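Local coordinates for protein Niban 2 (Homo sapiens, PDB 7CTP) that is thought to suppress apoptosis and to promote melanoma cell invasion, and is linked to cadherin binding and transcription coactivation, at residues 37-42 against 295-300; 215-220 against 535-540. All blocks are in the same frame, centred on the assembly; numbering follows the deposited sequence.

Contact 1: residues 37-42 against 295-300; sequences VALFNS and QVQPAM
Leu39 reaches from helix 10-48 with both of its methyl groups and meets Gln297 and Met300, which sit about one turn apart on helix 260-337. Its CG lies anti to the backbone N (chi1 180°), which sends the two methyls across to the other helix, where they meet both side chains at an oblique angle. The apolar part of the contact is carried by CD2, which lies 3.6 Å from CB of Met300, at the root of that side chain. Met300 then leads away: with CG anti to its carbonyl carbon (chi1 -72°) and the chain extended beyond, the sulfur and terminal methyl run off to one side, and the residue also touches Arg528. The backbones stay apart, the CA atoms of Leu39 and Met300 being 8.2 Å from each other.

Gln297 offers its carbon chain and the nitrogen end of its amide. Its CG packs against CD2 of Leu39, and its NE2 is 3.7 Å from CD1 of the same leucine, a van der Waals contact without a hydrogen bond. The contact joins helix 10-48 to the long helix 260-337 in the all-helical part of the chain, apart from the seven-stranded antiparallel sheet. Around the leucine, Ile304 farther along helix 260-337 and Val203 from a loop add apolar contacts. Replacing Leu39 with an alanine would probably open a gap between the two helices and leave Met300 CB and the chain of Gln297 without their apolar neighbour.

The polar bonds of the amide are made to residues just beyond the two segments: OE1 of Gln297 is hydrogen-bonded to the hydroxyl of Tyr35, on helix 10-48, and NE2 to OE1 of Gln301. With a partner at each end, the amide is restrained from flipping. The helix is kinked here, as neither Pro298 N nor Ala299 N is bonded to the turn before.

Contact 2: residues 215-220 against 535-540; sequences YRQSKE and TYEEVV
Gln217 and Glu537 each carry CG anti to the carbonyl carbon and run extended beyond it, which lets the two side chains approach from opposite directions across a gap of 11.9 Å between their CA atoms. They meet through a single hydrogen bond: NE2 of Gln217 donates to OE2 of Glu537 at 3.1 Å, nearly straight at 168°. The acceptor lies close to the amide plane, whereas the carboxylate is turned 43° from that plane and receives the N-H nearly along its C-O axis.

The bond links helix 204-218, near its C-terminal end, to helix 532-555 in the helical part of the protein. Just past Gln217 the first helix closes in a Schellman motif, with Glu220 at positive phi as the C-prime residue, Glu220 N bonded to Gln217 O at 2.9 Å and Leu221 N to Arg216 O. Ser218 adds to this ending by turning its OG back onto Tyr215 O, 2.7 Å away in the carbonyl plane.

Arg213, one turn before Gln217, joins both partners, as its NH1 bonds to Gln217 OE1 and forms a salt bridge with Glu537 OE1. Each flat group is thus gripped through both of its terminal atoms, which should restrict its rotation. The arginine probably eases the burial of this carboxylate, whose OE2 lies close to Glu533 OE2, which may raise the pKa of one of the two.

Overall arrangement
Along the chain the four segments alternate: 37-42, 215-220, 295-300 and 535-540, on helices 10-48, 204-218, 260-337 and 532-555. The centres of contacts 1 and 2 are 21 Å apart and their nearest atoms about 5 Å, without touching. No helix is common to both, yet the pairs are interlinked: Tyr215 and Ser218 of contact 2 pack on helix 10-48, while Thr535 and Val539 rest on helix 260-337. The seven-stranded antiparallel sheet of the PH fold is built from residues between the first two segments. Helices on both sides of it in sequence therefore pack with helix 532-555, so that the helical part is assembled from distant regions of the chain.

Contact 1: residues 37-42 against 295-300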
ATOM      1  N   VAL A  37      19.820   6.873  -8.465  1.00 20.61           N
ATOM      2  CA  VAL A  37      18.904   7.813  -9.101  1.00 21.14           C
ATOM      3  C   VAL A  37      17.936   8.370  -8.067  1.00 25.80           C
ATOM      4  O   VAL A  37      17.699   9.581  -7.997  1.00 21.13           O
ATOM      5  CB  VAL A  37      18.158   7.133 -10.267  1.00 19.59           C
ATOM      6  CG1 VAL A  37      17.079   8.067 -10.837  1.00 26.38           C
ATOM      7  CG2 VAL A  37      19.130   6.680 -11.366  1.00 21.77           C
ATOM      8  N   ALA A  38      17.372   7.488  -7.236  1.00 20.40           N
ATOM      9  CA  ALA A  38      16.493   7.932  -6.161  1.00 21.21           C
ATOM     10  C   ALA A  38      17.217   8.870  -5.206  1.00 25.71           C
ATOM     11  O   ALA A  38      16.635   9.855  -4.729  1.00 23.27           O
ATOM     12  CB  ALA A  38      15.940   6.728  -5.400  1.00 21.35           C
ATOM     13  N   LEU A  39      18.483   8.563  -4.900  1.00 22.26           N
ATOM     14  CA  LEU A  39      19.278   9.422  -4.026  1.00 22.74           C
ATOM     15  C   LEU A  39      19.487  10.791  -4.657  1.00 22.53           C
ATOM     16  O   LEU A  39      19.305  11.826  -4.002  1.00 21.95           O
ATOM     17  CB  LEU A  39      20.623   8.759  -3.728  1.00 22.88           C
ATOM     18  CG  LEU A  39      21.586   9.544  -2.827  1.00 23.79           C
ATOM     19  CD1 LEU A  39      20.998   9.698  -1.434  1.00 23.41           C
ATOM     20  CD2 LEU A  39      22.930   8.823  -2.764  1.00 20.65           C
ATOM     21  N   PHE A  40      19.861  10.818  -5.937  1.00 22.78           N
ATOM     22  CA  PHE A  40      20.048  12.097  -6.616  1.00 24.17           C
ATOM     23  C   PHE A  40      18.763  12.921  -6.621  1.00 28.68           C
ATOM     24  O   PHE A  40      18.787  14.132  -6.365  1.00 24.83           O
ATOM     25  CB  PHE A  40      20.534  11.879  -8.046  1.00 23.52           C
ATOM     26  CG  PHE A  40      20.582  13.146  -8.842  1.00 25.37           C
ATOM     27  CD1 PHE A  40      21.636  14.030  -8.685  1.00 28.29           C
ATOM     28  CD2 PHE A  40      19.552  13.477  -9.711  1.00 34.48           C
ATOM     29  CE1 PHE A  40      21.676  15.212  -9.401  1.00 34.47           C
ATOM     30  CE2 PHE A  40      19.590  14.662 -10.429  1.00 36.82           C
ATOM     31  CZ  PHE A  40      20.660  15.525 -10.275  1.00 28.83           C
ATOM     32  N   ASN A  41      17.626  12.289  -6.935  1.00 26.45           N
ATOM     33  CA  ASN A  41      16.376  13.049  -7.015  1.00 28.27           C
ATOM     34  C   ASN A  41      15.997  13.637  -5.662  1.00 29.79           C
ATOM     35  O   ASN A  41      15.519  14.778  -5.576  1.00 28.71           O
ATOM     36  CB  ASN A  41      15.243  12.170  -7.545  1.00 26.98           C
ATOM     37  CG  ASN A  41      15.419  11.806  -9.009  1.00 27.51           C
ATOM     38  OD1 ASN A  41      16.041  12.542  -9.777  1.00 33.06           O
ATOM     39  ND2 ASN A  41      14.855  10.668  -9.403  1.00 32.25           N
ATOM     40  N   SER A  42      16.199  12.870  -4.591  1.00 24.91           N
ATOM     41  CA  SER A  42      15.859  13.353  -3.260  1.00 27.77           C
ATOM     42  C   SER A  42      16.791  14.483  -2.861  1.00 31.22           C
ATOM     43  O   SER A  42      16.349  15.520  -2.349  1.00 29.82           O
ATOM     44  CB  SER A  42      15.920  12.210  -2.245  1.00 28.96           C
ATOM     45  OG  SER A  42      15.694  12.679  -0.917  1.00 30.69           O
ATOM     46  N   GLN A 295      26.268   1.353   2.713  1.00 30.54           N
ATOM     47  CA  GLN A 295      27.685   1.587   2.985  1.00 30.55           C
ATOM     48  C   GLN A 295      28.281   2.622   2.036  1.00 36.83           C
ATOM     49  O   GLN A 295      29.115   3.442   2.443  1.00 32.23           O
ATOM     50  CB  GLN A 295      28.462   0.274   2.889  1.00 38.37           C
ATOM     51  CG  GLN A 295      29.895   0.383   3.369  1.00 58.09           C
ATOM     52  CD  GLN A 295      30.118  -0.277   4.706  1.00 51.64           C
ATOM     53  OE1 GLN A 295      29.174  -0.675   5.383  1.00 58.58           O
ATOM     54  NE2 GLN A 295      31.375  -0.401   5.092  1.00 52.69           N
ATOM     55  N   VAL A 296      27.901   2.579   0.756  1.00 28.18           N
ATOM     56  CA  VAL A 296      28.457   3.537  -0.194  1.00 22.38           C
ATOM     57  C   VAL A 296      27.604   4.791  -0.351  1.00 23.30           C
ATOM     58  O   VAL A 296      28.032   5.723  -1.047  1.00 24.11           O
ATOM     59  CB  VAL A 296      28.685   2.915  -1.583  1.00 28.38           C
ATOM     60  CG1 VAL A 296      29.624   1.717  -1.465  1.00 33.63           C
ATOM     61  CG2 VAL A 296      27.358   2.522  -2.220  1.00 29.92           C
ATOM     62  N   GLN A 297      26.430   4.862   0.292  1.00 24.36           N
ATOM     63  CA  GLN A 297      25.577   6.041   0.128  1.00 24.79           C
ATOM     64  C   GLN A 297      26.277   7.340   0.510  1.00 24.10           C
ATOM     65  O   GLN A 297      26.130   8.333  -0.229  1.00 20.73           O
ATOM     66  CB  GLN A 297      24.273   5.880   0.916  1.00 22.65           C
ATOM     67  CG  GLN A 297      23.285   7.034   0.680  1.00 22.34           C
ATOM     68  CD  GLN A 297      21.962   6.857   1.402  1.00 29.12           C
ATOM     69  OE1 GLN A 297      21.491   5.733   1.593  1.00 28.81           O
ATOM     70  NE2 GLN A 297      21.352   7.969   1.799  1.00 25.49           N
ATOM     71  N   PRO A 298      27.040   7.422   1.611  1.00 24.04           N
ATOM     72  CA  PRO A 298      27.727   8.694   1.898  1.00 24.30           C
ATOM     73  C   PRO A 298      28.665   9.132   0.785  1.00 25.30           C
ATOM     74  O   PRO A 298      28.668  10.316   0.420  1.00 24.91           O
ATOM     75  CB  PRO A 298      28.473   8.404   3.210  1.00 21.96           C
ATOM     76  CG  PRO A 298      27.703   7.295   3.849  1.00 26.91           C
ATOM     77  CD  PRO A 298      27.248   6.443   2.696  1.00 24.95           C
ATOM     78  N   ALA A 299      29.441   8.205   0.216  1.00 22.98           N
ATOM     79  CA  ALA A 299      30.311   8.548  -0.904  1.00 24.95           C
ATOM     80  C   ALA A 299      29.501   9.101  -2.072  1.00 27.81           C
ATOM     81  O   ALA A 299      29.898  10.089  -2.708  1.00 24.88           O
ATOM     82  CB  ALA A 299      31.126   7.332  -1.334  1.00 26.77           C
ATOM     83  N   MET A 300      28.350   8.481  -2.358  1.00 23.44           N
ATOM     84  CA  MET A 300      27.487   8.970  -3.428  1.00 22.70           C
ATOM     85  C   MET A 300      26.957  10.363  -3.127  1.00 23.03           C
ATOM     86  O   MET A 300      26.889  11.209  -4.024  1.00 24.40           O
ATOM     87  CB  MET A 300      26.319   8.002  -3.646  1.00 23.01           C
ATOM     88  CG  MET A 300      26.719   6.714  -4.287  1.00 24.13           C
ATOM     89  SD  MET A 300      25.231   5.762  -4.597  1.00 35.30           S
ATOM     90  CE  MET A 300      25.957   4.233  -5.144  1.00 43.71           C
TER

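Contact 2: residues 215-220 against 535-540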
ATOM      1  N   TYR A 215      11.616  -3.912 -13.283  1.00 23.70           N
ATOM      2  CA  TYR A 215      11.729  -5.351 -13.474  1.00 24.44           C
ATOM      3  C   TYR A 215      10.488  -5.907 -14.164  1.00 23.98           C
ATOM      4  O   TYR A 215      10.590  -6.664 -15.137  1.00 26.27           O
ATOM      5  CB  TYR A 215      11.966  -6.064 -12.138  1.00 20.09           C
ATOM      6  CG  TYR A 215      12.019  -7.577 -12.290  1.00 25.09           C
ATOM      7  CD1 TYR A 215      10.855  -8.341 -12.295  1.00 22.58           C
ATOM      8  CD2 TYR A 215      13.227  -8.234 -12.475  1.00 23.05           C
ATOM      9  CE1 TYR A 215      10.890  -9.704 -12.464  1.00 24.65           C
ATOM     10  CE2 TYR A 215      13.267  -9.618 -12.639  1.00 23.83           C
ATOM     11  CZ  TYR A 215      12.097 -10.338 -12.642  1.00 27.10           C
ATOM     12  OH  TYR A 215      12.128 -11.714 -12.809  1.00 27.06           O
ATOM     13  N   ARG A 216       9.302  -5.540 -13.670  1.00 22.77           N
ATOM     14  CA  ARG A 216       8.069  -6.036 -14.273  1.00 25.60           C
ATOM     15  C   ARG A 216       7.942  -5.575 -15.724  1.00 24.87           C
ATOM     16  O   ARG A 216       7.543  -6.358 -16.594  1.00 24.47           O
ATOM     17  CB  ARG A 216       6.866  -5.613 -13.424  1.00 25.64           C
ATOM     18  CG  ARG A 216       6.791  -6.411 -12.107  1.00 26.88           C
ATOM     19  CD  ARG A 216       5.513  -6.214 -11.295  1.00 29.37           C
ATOM     20  NE  ARG A 216       4.413  -7.095 -11.710  1.00 31.67           N
ATOM     21  CZ  ARG A 216       3.334  -6.650 -12.341  1.00 34.61           C
ATOM     22  NH1 ARG A 216       2.362  -7.478 -12.692  1.00 31.14           N
ATOM     23  NH2 ARG A 216       3.229  -5.355 -12.609  1.00 35.99           N
ATOM     24  N   GLN A 217       8.328  -4.328 -16.012  1.00 26.75           N
ATOM     25  CA  GLN A 217       8.316  -3.843 -17.392  1.00 24.83           C
ATOM     26  C   GLN A 217       9.237  -4.671 -18.281  1.00 27.76           C
ATOM     27  O   GLN A 217       8.942  -4.883 -19.460  1.00 32.83           O
ATOM     28  CB  GLN A 217       8.719  -2.368 -17.430  1.00 29.78           C
ATOM     29  CG  GLN A 217       7.593  -1.421 -17.078  1.00 33.91           C
ATOM     30  CD  GLN A 217       8.026   0.028 -17.016  1.00 30.34           C
ATOM     31  OE1 GLN A 217       7.369   0.844 -16.376  1.00 34.53           O
ATOM     32  NE2 GLN A 217       9.145   0.353 -17.662  1.00 38.70           N
ATOM     33  N   SER A 218      10.360  -5.145 -17.738  1.00 27.03           N
ATOM     34  CA  SER A 218      11.284  -5.960 -18.522  1.00 29.23           C
ATOM     35  C   SER A 218      10.703  -7.331 -18.837  1.00 32.43           C
ATOM     36  O   SER A 218      11.189  -8.008 -19.752  1.00 31.41           O
ATOM     37  CB  SER A 218      12.616  -6.090 -17.784  1.00 30.50           C
ATOM     38  OG  SER A 218      12.586  -7.173 -16.867  1.00 26.80           O
ATOM     39  N   LYS A 219       9.666  -7.744 -18.107  1.00 25.45           N
ATOM     40  CA  LYS A 219       8.906  -8.955 -18.389  1.00 27.27           C
ATOM     41  C   LYS A 219       7.615  -8.648 -19.132  1.00 26.86           C
ATOM     42  O   LYS A 219       6.697  -9.482 -19.156  1.00 28.87           O
ATOM     43  CB  LYS A 219       8.609  -9.694 -17.083  1.00 27.59           C
ATOM     44  CG  LYS A 219       9.845  -9.893 -16.216  1.00 27.89           C
ATOM     45  CD  LYS A 219      10.891 -10.739 -16.927  1.00 35.46           C
ATOM     46  CE  LYS A 219      12.123 -10.929 -16.040  1.00 40.02           C
ATOM     47  NZ  LYS A 219      13.282 -11.508 -16.779  1.00 45.93           N
ATOM     48  N   GLU A 220       7.530  -7.454 -19.718  1.00 28.65           N
ATOM     49  CA  GLU A 220       6.382  -7.003 -20.498  1.00 33.51           C
ATOM     50  C   GLU A 220       5.115  -6.901 -19.649  1.00 39.45           C
ATOM     51  O   GLU A 220       4.004  -7.096 -20.145  1.00 35.21           O
ATOM     52  CB  GLU A 220       6.186  -7.895 -21.734  1.00 37.92           C
ATOM     53  CG  GLU A 220       7.334  -7.696 -22.746  1.00 37.46           C
ATOM     54  CD  GLU A 220       7.313  -8.645 -23.940  1.00 56.91           C
ATOM     55  OE1 GLU A 220       8.101  -9.619 -23.944  1.00 58.11           O
ATOM     56  OE2 GLU A 220       6.533  -8.403 -24.889  1.00 66.09           O
ATOM     57  N   THR A 535      15.438   8.603 -17.551  1.00 26.03           N
ATOM     58  CA  THR A 535      15.371   9.866 -18.275  1.00 25.68           C
ATOM     59  C   THR A 535      14.300   9.805 -19.358  1.00 24.81           C
ATOM     60  O   THR A 535      13.483  10.725 -19.503  1.00 28.58           O
ATOM     61  CB  THR A 535      16.737  10.191 -18.868  1.00 34.57           C
ATOM     62  OG1 THR A 535      17.714  10.237 -17.812  1.00 29.22           O
ATOM     63  CG2 THR A 535      16.704  11.543 -19.578  1.00 29.67           C
ATOM     64  N   TYR A 536      14.274   8.701 -20.105  1.00 25.47           N
ATOM     65  CA  TYR A 536      13.223   8.474 -21.094  1.00 27.82           C
ATOM     66  C   TYR A 536      11.836   8.523 -20.457  1.00 28.25           C
ATOM     67  O   TYR A 536      10.920   9.170 -20.979  1.00 27.03           O
ATOM     68  CB  TYR A 536      13.468   7.133 -21.782  1.00 24.33           C
ATOM     69  CG  TYR A 536      12.263   6.554 -22.506  1.00 23.01           C
ATOM     70  CD1 TYR A 536      11.759   7.161 -23.651  1.00 28.93           C
ATOM     71  CD2 TYR A 536      11.661   5.381 -22.065  1.00 25.44           C
ATOM     72  CE1 TYR A 536      10.672   6.624 -24.327  1.00 31.95           C
ATOM     73  CE2 TYR A 536      10.575   4.834 -22.736  1.00 26.85           C
ATOM     74  CZ  TYR A 536      10.086   5.461 -23.865  1.00 28.40           C
ATOM     75  OH  TYR A 536       9.007   4.914 -24.530  1.00 32.39           O
ATOM     76  N   GLU A 537      11.664   7.854 -19.315  1.00 26.02           N
ATOM     77  CA  GLU A 537      10.356   7.861 -18.666  1.00 25.65           C
ATOM     78  C   GLU A 537       9.977   9.259 -18.189  1.00 29.58           C
ATOM     79  O   GLU A 537       8.794   9.621 -18.199  1.00 26.49           O
ATOM     80  CB  GLU A 537      10.329   6.858 -17.512  1.00 29.14           C
ATOM     81  CG  GLU A 537      10.442   5.417 -17.989  1.00 28.67           C
ATOM     82  CD  GLU A 537      10.182   4.401 -16.898  1.00 32.25           C
ATOM     83  OE1 GLU A 537       9.828   4.803 -15.765  1.00 38.65           O
ATOM     84  OE2 GLU A 537      10.323   3.191 -17.190  1.00 35.01           O
ATOM     85  N   GLU A 538      10.962  10.066 -17.777  1.00 28.94           N
ATOM     86  CA  GLU A 538      10.672  11.453 -17.414  1.00 26.49           C
ATOM     87  C   GLU A 538      10.250  12.263 -18.636  1.00 24.16           C
ATOM     88  O   GLU A 538       9.388  13.145 -18.533  1.00 30.38           O
ATOM     89  CB  GLU A 538      11.891  12.105 -16.747  1.00 29.00           C
ATOM     90  CG  GLU A 538      12.215  11.569 -15.354  1.00 39.45           C
ATOM     91  CD  GLU A 538      13.446  12.228 -14.739  1.00 63.87           C
ATOM     92  OE1 GLU A 538      14.151  11.568 -13.940  1.00 49.80           O
ATOM     93  OE2 GLU A 538      13.708  13.406 -15.060  1.00 46.78           O
ATOM     94  N   VAL A 539      10.851  11.989 -19.797  1.00 27.77           N
ATOM     95  CA  VAL A 539      10.434  12.656 -21.031  1.00 27.94           C
ATOM     96  C   VAL A 539       8.978  12.324 -21.341  1.00 29.39           C
ATOM     97  O   VAL A 539       8.170  13.205 -21.665  1.00 31.27           O
ATOM     98  CB  VAL A 539      11.363  12.272 -22.196  1.00 29.01           C
ATOM     99  CG1 VAL A 539      10.726  12.650 -23.546  1.00 31.39           C
ATOM    100  CG2 VAL A 539      12.715  12.961 -22.038  1.00 29.35           C
ATOM    101  N   VAL A 540       8.614  11.049 -21.209  1.00 29.29           N
ATOM    102  CA  VAL A 540       7.232  10.637 -21.454  1.00 29.33           C
ATOM    103  C   VAL A 540       6.292  11.280 -20.440  1.00 33.57           C
ATOM    104  O   VAL A 540       5.193  11.738 -20.786  1.00 31.74           O
ATOM    105  CB  VAL A 540       7.121   9.103 -21.428  1.00 25.74           C
ATOM    106  CG1 VAL A 540       5.658   8.680 -21.537  1.00 30.06           C
ATOM    107  CG2 VAL A 540       7.946   8.506 -22.552  1.00 29.25           C
TER